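Local structure of heroin esterase (Rhodococcus sp., 1LZL) at residues A167-D175 with I236-T247. The protein is an alpha/beta-hydrolase-fold acetyl esterase that probably hydrolyses the acetyl ester bonds of heroin. Numbering follows the deposited sequence.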
ATOM      1  N   ALA A 167       5.226  -0.198   5.026  1.00  7.99           N
ATOM      2  CA  ALA A 167       6.091  -0.978   5.938  1.00  7.31           C
ATOM      3  C   ALA A 167       7.416  -0.263   6.159  1.00  7.62           C
ATOM      4  O   ALA A 167       7.929  -0.250   7.303  1.00  9.55           O
ATOM      5  CB  ALA A 167       6.314  -2.375   5.391  1.00  9.06           C
ATOM      6  N   GLY A 168       8.007   0.353   5.149  1.00  8.21           N
ATOM      7  CA  GLY A 168       9.241   1.082   5.324  1.00  9.12           C
ATOM      8  C   GLY A 168       9.066   2.337   6.158  1.00 11.01           C
ATOM      9  O   GLY A 168       9.947   2.663   7.008  1.00 10.63           O
ATOM     10  N   THR A 169       7.955   3.036   5.928  1.00  9.44           N
ATOM     11  CA  THR A 169       7.615   4.200   6.731  1.00  8.88           C
ATOM     12  C   THR A 169       7.395   3.813   8.193  1.00  9.53           C
ATOM     13  O   THR A 169       7.819   4.567   9.102  1.00 10.18           O
ATOM     14  CB  THR A 169       6.336   4.852   6.169  1.00  9.05           C
ATOM     15  OG1 THR A 169       6.678   5.308   4.829  1.00 10.39           O
ATOM     16  CG2 THR A 169       5.949   6.063   6.996  1.00 10.26           C
ATOM     17  N   VAL A 170       6.771   2.686   8.457  1.00  9.73           N
ATOM     18  CA  VAL A 170       6.529   2.233   9.837  1.00  9.37           C
ATOM     19  C   VAL A 170       7.830   1.809  10.497  1.00  9.72           C
ATOM     20  O   VAL A 170       8.025   2.166  11.681  1.00 10.97           O
ATOM     21  CB  VAL A 170       5.462   1.126   9.842  1.00  9.74           C
ATOM     22  CG1 VAL A 170       5.410   0.406  11.204  1.00 10.71           C
ATOM     23  CG2 VAL A 170       4.097   1.710   9.479  1.00  9.85           C
ATOM     24  N   LEU A 171       8.744   1.169   9.800  1.00  9.36           N
ATOM     25  CA  LEU A 171      10.082   0.889  10.313  1.00 10.44           C
ATOM     26  C   LEU A 171      10.782   2.206  10.662  1.00 10.68           C
ATOM     27  O   LEU A 171      11.355   2.323  11.758  1.00 11.69           O
ATOM     28  CB  LEU A 171      10.955   0.087   9.343  1.00 11.03           C
ATOM     29  CG  LEU A 171      10.584  -1.402   9.340  1.00 10.77           C
ATOM     30  CD1 LEU A 171      11.059  -2.034   8.036  1.00 11.80           C
ATOM     31  CD2 LEU A 171      11.197  -2.075  10.573  1.00 12.30           C
ATOM     32  N   LYS A 172      10.738   3.175   9.740  1.00 11.31           N
ATOM     33  CA  LYS A 172      11.406   4.457   9.950  1.00 12.10           C
ATOM     34  C   LYS A 172      10.811   5.174  11.137  1.00 11.95           C
ATOM     35  O   LYS A 172      11.557   5.752  11.978  1.00 13.11           O
ATOM     36  CB  LYS A 172      11.293   5.298   8.655  1.00 13.35           C
ATOM     37  CG  LYS A 172      12.074   6.615   8.808  1.00 16.53           C
ATOM     38  CD  LYS A 172      12.336   7.198   7.414  1.00 18.80           C
ATOM     39  CE  LYS A 172      13.545   6.467   6.809  1.00 32.52           C
ATOM     40  NZ  LYS A 172      14.819   7.262   6.891  1.00 64.87           N
ATOM     41  N   ALA A 173       9.500   5.153  11.314  1.00 11.31           N
ATOM     42  CA  ALA A 173       8.808   5.818  12.432  1.00 13.10           C
ATOM     43  C   ALA A 173       9.249   5.219  13.763  1.00 12.87           C
ATOM     44  O   ALA A 173       9.564   5.957  14.712  1.00 13.33           O
ATOM     45  CB  ALA A 173       7.291   5.777  12.247  1.00 13.29           C
ATOM     46  N   ARG A 174       9.319   3.876  13.788  1.00 11.71           N
ATOM     47  CA  ARG A 174       9.789   3.255  15.025  1.00 12.71           C
ATOM     48  C   ARG A 174      11.208   3.645  15.340  1.00 12.23           C
ATOM     49  O   ARG A 174      11.530   4.040  16.471  1.00 13.44           O
ATOM     50  CB  ARG A 174       9.667   1.723  14.881  1.00 14.60           C
ATOM     51  CG  ARG A 174      10.182   1.018  16.122  1.00 13.96           C
ATOM     52  CD  ARG A 174      10.551  -0.410  15.876  1.00 14.42           C
ATOM     53  NE  ARG A 174      11.664  -0.532  14.946  1.00 14.21           N
ATOM     54  CZ  ARG A 174      12.095  -1.692  14.410  1.00 15.21           C
ATOM     55  NH1 ARG A 174      11.519  -2.868  14.694  1.00 17.12           N
ATOM     56  NH2 ARG A 174      13.125  -1.639  13.571  1.00 16.61           N
ATOM     57  N   ASP A 175      12.064   3.511  14.310  1.00 12.95           N
ATOM     58  CA  ASP A 175      13.489   3.766  14.529  1.00 14.03           C
ATOM     59  C   ASP A 175      13.797   5.200  14.933  1.00 15.07           C
ATOM     60  O   ASP A 175      14.717   5.426  15.741  1.00 14.73           O
ATOM     61  CB  ASP A 175      14.266   3.404  13.269  1.00 12.78           C
ATOM     62  CG  ASP A 175      14.338   1.920  12.998  1.00 14.65           C
ATOM     63  OD1 ASP A 175      13.916   1.111  13.853  1.00 15.44           O
ATOM     64  OD2 ASP A 175      14.822   1.530  11.909  1.00 16.42           O
ATOM     65  N   ILE A 236      16.718  -1.164   4.653  1.00 10.28           N
ATOM     66  CA  ILE A 236      15.517  -1.843   5.168  1.00 10.92           C
ATOM     67  C   ILE A 236      14.285  -0.967   4.936  1.00 10.95           C
ATOM     68  O   ILE A 236      13.181  -1.542   4.970  1.00 11.78           O
ATOM     69  CB  ILE A 236      15.638  -2.174   6.662  1.00 11.07           C
ATOM     70  CG1 ILE A 236      15.671  -0.911   7.552  1.00 13.88           C
ATOM     71  CG2 ILE A 236      16.805  -3.117   6.878  1.00 13.84           C
ATOM     72  CD1 ILE A 236      15.561  -1.237   9.026  1.00 16.24           C
ATOM     73  N   TYR A 237      14.434   0.335   4.712  1.00 11.70           N
ATOM     74  CA  TYR A 237      13.248   1.138   4.442  1.00 10.54           C
ATOM     75  C   TYR A 237      12.806   1.003   2.975  1.00 11.57           C
ATOM     76  O   TYR A 237      11.643   1.341   2.685  1.00 12.54           O
ATOM     77  CB  TYR A 237      13.496   2.599   4.802  1.00 11.18           C
ATOM     78  CG  TYR A 237      14.085   2.747   6.193  1.00 12.69           C
ATOM     79  CD1 TYR A 237      13.425   2.294   7.309  1.00 11.64           C
ATOM     80  CD2 TYR A 237      15.316   3.345   6.402  1.00 14.61           C
ATOM     81  CE1 TYR A 237      13.931   2.413   8.581  1.00 11.56           C
ATOM     82  CE2 TYR A 237      15.857   3.474   7.670  1.00 16.78           C
ATOM     83  CZ  TYR A 237      15.159   3.025   8.768  1.00 13.84           C
ATOM     84  OH  TYR A 237      15.720   3.134  10.030  1.00 16.88           O
ATOM     85  N   ALA A 238      13.689   0.559   2.092  1.00 10.94           N
ATOM     86  CA  ALA A 238      13.384   0.263   0.708  1.00 10.46           C
ATOM     87  C   ALA A 238      12.742  -1.120   0.612  1.00 10.44           C
ATOM     88  O   ALA A 238      11.747  -1.290  -0.097  1.00 11.54           O
ATOM     89  CB  ALA A 238      14.637   0.320  -0.172  1.00 12.83           C
ATOM     90  N   ALA A 239      13.356  -2.107   1.283  1.00 11.05           N
ATOM     91  CA  ALA A 239      12.919  -3.502   1.194  1.00 10.96           C
ATOM     92  C   ALA A 239      12.759  -4.037   2.613  1.00 10.61           C
ATOM     93  O   ALA A 239      13.741  -4.605   3.167  1.00 11.67           O
ATOM     94  CB  ALA A 239      13.931  -4.353   0.407  1.00 10.81           C
ATOM     95  N   PRO A 240      11.629  -3.792   3.244  1.00  9.54           N
ATOM     96  CA  PRO A 240      11.415  -4.176   4.643  1.00 10.89           C
ATOM     97  C   PRO A 240      11.702  -5.639   4.926  1.00 11.62           C
ATOM     98  O   PRO A 240      12.067  -5.953   6.076  1.00 11.45           O
ATOM     99  CB  PRO A 240       9.931  -3.824   4.849  1.00  9.98           C
ATOM    100  CG  PRO A 240       9.747  -2.613   3.947  1.00  8.77           C
ATOM    101  CD  PRO A 240      10.505  -2.968   2.701  1.00  8.89           C
ATOM    102  N   SER A 241      11.570  -6.549   3.958  1.00 10.78           N
ATOM    103  CA  SER A 241      11.909  -7.944   4.252  1.00 12.89           C
ATOM    104  C   SER A 241      13.371  -8.097   4.684  1.00 12.72           C
ATOM    105  O   SER A 241      13.677  -9.105   5.340  1.00 14.59           O
ATOM    106  CB  SER A 241      11.664  -8.792   3.002  1.00 11.89           C
ATOM    107  OG  SER A 241      10.286  -8.760   2.621  1.00 10.93           O
ATOM    108  N   ARG A 242      14.234  -7.161   4.306  1.00 11.91           N
ATOM    109  CA  ARG A 242      15.652  -7.236   4.761  1.00 12.59           C
ATOM    110  C   ARG A 242      15.820  -6.827   6.202  1.00 14.17           C
ATOM    111  O   ARG A 242      16.916  -7.032   6.780  1.00 17.69           O
ATOM    112  CB  ARG A 242      16.499  -6.371   3.832  1.00 14.77           C
ATOM    113  CG  ARG A 242      16.618  -6.970   2.427  1.00 14.37           C
ATOM    114  CD  ARG A 242      17.465  -6.031   1.582  1.00 13.66           C
ATOM    115  NE  ARG A 242      17.669  -6.441   0.199  1.00 13.88           N
ATOM    116  CZ  ARG A 242      18.823  -6.887  -0.298  1.00 19.20           C
ATOM    117  NH1 ARG A 242      19.893  -7.019   0.486  1.00 24.27           N
ATOM    118  NH2 ARG A 242      18.919  -7.212  -1.571  1.00 17.64           N
ATOM    119  N   ALA A 243      14.817  -6.260   6.855  1.00 12.22           N
ATOM    120  CA  ALA A 243      15.054  -5.932   8.264  1.00 12.58           C
ATOM    121  C   ALA A 243      15.148  -7.152   9.160  1.00 15.18           C
ATOM    122  O   ALA A 243      14.365  -8.069   9.000  1.00 20.16           O
ATOM    123  CB  ALA A 243      13.866  -5.119   8.765  1.00 14.63           C
ATOM    124  N   THR A 244      16.048  -7.154  10.122  1.00 17.57           N
ATOM    125  CA  THR A 244      16.217  -8.269  11.032  1.00 19.87           C
ATOM    126  C   THR A 244      15.554  -8.047  12.390  1.00 19.96           C
ATOM    127  O   THR A 244      15.286  -9.007  13.124  1.00 22.85           O
ATOM    128  CB  THR A 244      17.733  -8.553  11.264  1.00 29.03           C
ATOM    129  OG1 THR A 244      18.362  -7.349  11.708  1.00 30.79           O
ATOM    130  CG2 THR A 244      18.356  -8.989   9.957  1.00 35.93           C
ATOM    131  N   ASP A 245      15.272  -6.817  12.789  1.00 16.92           N
ATOM    132  CA  ASP A 245      14.608  -6.587  14.064  1.00 15.74           C
ATOM    133  C   ASP A 245      13.215  -6.014  13.784  1.00 13.24           C
ATOM    134  O   ASP A 245      13.075  -4.847  13.404  1.00 14.27           O
ATOM    135  CB  ASP A 245      15.404  -5.650  14.952  1.00 23.88           C
ATOM    136  CG  ASP A 245      14.588  -5.142  16.134  1.00 20.05           C
ATOM    137  OD1 ASP A 245      13.750  -5.917  16.654  1.00 23.15           O
ATOM    138  OD2 ASP A 245      14.773  -3.970  16.527  1.00 31.23           O
ATOM    139  N   LEU A 246      12.206  -6.877  13.950  1.00 12.52           N
ATOM    140  CA  LEU A 246      10.822  -6.458  13.784  1.00 11.68           C
ATOM    141  C   LEU A 246      10.107  -6.216  15.105  1.00 12.43           C
ATOM    142  O   LEU A 246       8.898  -6.016  15.146  1.00 12.72           O
ATOM    143  CB  LEU A 246      10.037  -7.490  12.940  1.00 14.23           C
ATOM    144  CG  LEU A 246      10.633  -7.727  11.549  1.00 13.69           C
ATOM    145  CD1 LEU A 246       9.820  -8.754  10.762  1.00 15.64           C
ATOM    146  CD2 LEU A 246      10.714  -6.404  10.785  1.00 15.45           C
ATOM    147  N   THR A 247      10.880  -6.232  16.234  1.00 13.60           N
ATOM    148  CA  THR A 247      10.158  -5.998  17.481  1.00 15.94           C
ATOM    149  C   THR A 247       9.680  -4.549  17.608  1.00 16.49           C
ATOM    150  O   THR A 247      10.266  -3.633  17.018  1.00 17.66           O
ATOM    151  CB  THR A 247      11.011  -6.332  18.732  1.00 14.69           C
ATOM    152  OG1 THR A 247      12.071  -5.371  18.760  1.00 16.34           O
ATOM    153  CG2 THR A 247      11.601  -7.750  18.647  1.00 14.58           C
TER
HETATM  154  O   HOH W   1      15.854   5.913   9.780  1.00 28.07           O
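R174 and Y237 carry most of the polar contact between helix 161-176, which in this alpha/beta hydrolase follows the probable nucleophile elbow, and the loop leading to strand 252-257. The R174 chain, bent at chi3 (64°), brings its guanidinium to the loop backbone. R174 NH1 donates to T247 O at 2.7 Å and to D245 O at 2.8 Å, and NH2 joins NH1 in an end-on grip of that same D245 O. Side-on, NE and NH2 both grip D175 OD1, so carbonyl and carboxylate, both near its plane, fix how the guanidinium is turned. D245 OD2, over one face, adds only a long salt bridge, while its OD1 closes an Asx turn onto T247 N. A leucine in place of R174 would probably leave both carbonyls without these donors and D175 without its cationic mate.

The Y237 ring is sandwiched: I236 CG1 lies over its centre, and K172 CE lies over the opposite face, offset toward the rim, in a CH-pi contact, with NZ in an off-centre cation-pi position. Apolar packing continues deeper, where L171 CD1 meets P240 CB (3.8 Å) and A243 CB. G168 CA makes a CA-H...O contact with Y237 O (3.6 Å). The Y237 hydroxyl donates to the anti lone pair of D175 OD2, 2.6 Å from OH.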